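Local structure of Phospholipase/Carboxylesterase (Haliangium ochraceum, 4Q82) at residues 195-198 and 204-207. The protein is probably a serine hydrolase of the alpha/beta-hydrolase fold that cleaves carboxylic or phospholipid esters. Residues are numbered along the deposited sequence; the frame is centred on the assembly and turned at random.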
loop_
_atom_site.group_PDB
_atom_site.type_symbol
_atom_site.label_atom_id
_atom_site.label_comp_id
_atom_site.label_asym_id
_atom_site.label_seq_id
_atom_site.Cartn_x
_atom_site.Cartn_y
_atom_site.Cartn_z
ATOM N N ARG A 195 -12.263 11.156 1.991
ATOM C CA ARG A 195 -13.458 11.973 1.766
ATOM C C ARG A 195 -13.373 12.822 0.482
ATOM O O ARG A 195 -14.339 12.847 -0.285
ATOM C CB ARG A 195 -13.750 12.829 3.015
ATOM C CG ARG A 195 -13.970 11.917 4.256
ATOM C CD ARG A 195 -14.227 12.708 5.539
ATOM N NE ARG A 195 -15.613 13.184 5.610
ATOM C CZ ARG A 195 -16.095 13.853 6.660
ATOM N NH1 ARG A 195 -15.292 14.113 7.696
ATOM N NH2 ARG A 195 -17.364 14.260 6.674
ATOM N N PRO A 196 -12.234 13.501 0.220
ATOM C CA PRO A 196 -12.172 14.232 -1.049
ATOM C C PRO A 196 -12.331 13.322 -2.282
ATOM O O PRO A 196 -13.038 13.691 -3.221
ATOM C CB PRO A 196 -10.773 14.864 -1.019
ATOM C CG PRO A 196 -10.501 15.059 0.463
ATOM C CD PRO A 196 -11.030 13.755 1.049
ATOM N N ALA A 197 -11.684 12.164 -2.277
ATOM C CA ALA A 197 -11.799 11.251 -3.418
ATOM C C ALA A 197 -13.247 10.815 -3.680
ATOM O O ALA A 197 -13.708 10.821 -4.826
ATOM C CB ALA A 197 -10.917 10.027 -3.199
ATOM N N PHE A 198 -13.953 10.422 -2.622
ATOM C CA PHE A 198 -15.330 9.980 -2.778
ATOM C C PHE A 198 -16.272 11.148 -3.058
ATOM O O PHE A 198 -17.235 10.996 -3.808
ATOM C CB PHE A 198 -15.807 9.207 -1.541
ATOM C CG PHE A 198 -17.188 8.626 -1.716
ATOM C CD1 PHE A 198 -17.394 7.564 -2.589
ATOM C CD2 PHE A 198 -18.278 9.172 -1.054
ATOM C CE1 PHE A 198 -18.657 7.038 -2.790
ATOM C CE2 PHE A 198 -19.567 8.651 -1.254
ATOM C CZ PHE A 198 -19.749 7.586 -2.132
ATOM N N ASP A 204 -18.375 6.186 -9.017
ATOM C CA ASP A 204 -17.309 5.900 -9.987
ATOM C C ASP A 204 -16.090 5.300 -9.289
ATOM O O ASP A 204 -15.396 4.452 -9.847
ATOM C CB ASP A 204 -16.894 7.156 -10.755
ATOM C CG ASP A 204 -18.000 7.680 -11.679
ATOM O OD1 ASP A 204 -19.021 6.984 -11.871
ATOM O OD2 ASP A 204 -17.828 8.784 -12.231
ATOM N N LEU A 205 -15.818 5.755 -8.069
ATOM C CA LEU A 205 -14.689 5.248 -7.318
ATOM C C LEU A 205 -14.907 3.790 -6.902
ATOM O O LEU A 205 -13.957 3.064 -6.639
ATOM C CB LEU A 205 -14.450 6.125 -6.096
ATOM C CG LEU A 205 -13.297 5.821 -5.143
ATOM C CD1 LEU A 205 -11.982 5.820 -5.880
ATOM C CD2 LEU A 205 -13.289 6.869 -4.060
ATOM N N ALA A 206 -16.159 3.355 -6.873
ATOM C CA ALA A 206 -16.475 2.000 -6.404
ATOM C C ALA A 206 -16.055 0.917 -7.408
ATOM O O ALA A 206 -16.191 -0.286 -7.141
ATOM C CB ALA A 206 -17.959 1.882 -6.087
ATOM N N GLN A 207 -15.523 1.335 -8.549
ATOM C CA GLN A 207 -14.984 0.381 -9.507
ATOM C C GLN A 207 -13.593 -0.132 -9.109
ATOM O O GLN A 207 -13.104 -1.116 -9.659
ATOM C CB GLN A 207 -14.950 1.004 -10.899
ATOM C CG GLN A 207 -16.349 1.228 -11.485
ATOM C CD GLN A 207 -17.151 -0.058 -11.595
ATOM O OE1 GLN A 207 -18.252 -0.173 -11.043
ATOM N NE2 GLN A 207 -16.616 -1.023 -12.333
#
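Leu205 reaches the helix backbone at Ala197 and Phe198 with a single methyl group, CD2, and every close approach between 195-198 and 204-207 runs through that atom. The methyl lies 3.9 Å from Phe198 N and 4.0 Å from Ala197 C, so it rests on the peptide unit joining the two residues. On one flank it meets the methyl of Ala197, with Leu205 CD2 at 4.0 Å from Ala197 CB. On the other it approaches Phe198 CB at 4.3 Å, and the aromatic ring receives it at the edge, near the ring plane, instead of over a face. The leucine gets there because CG stands anti to its own backbone N (chi1 -179°), which extends the side chain from the 3-10 turn to the helix. No hydrogen bond crosses the contact; it is held by apolar packing, and the buried surface is small, 112 Å² over both sides.

Packing is tightest where Leu205 CD2 lies against the backbone of Ala197 and Phe198, with the Ala197 methyl beside it. It is looser toward the side chain of Phe198, a partly exposed residue whose ring offers the methyl no more than an edge. Exposed Asp204 and Gln207, which do not touch the helix segment, mark the solvent side.

The contact folds the segment after helix 195-201 back against that helix's first turn, within the connection from strand 186-190 to strand 210-215 of the parallel part of the sheet. Trp172 of helix 167-178 touches both Ala197 and Leu205, while Phe198 packs on Pro229 and Leu233 of helix 224-235.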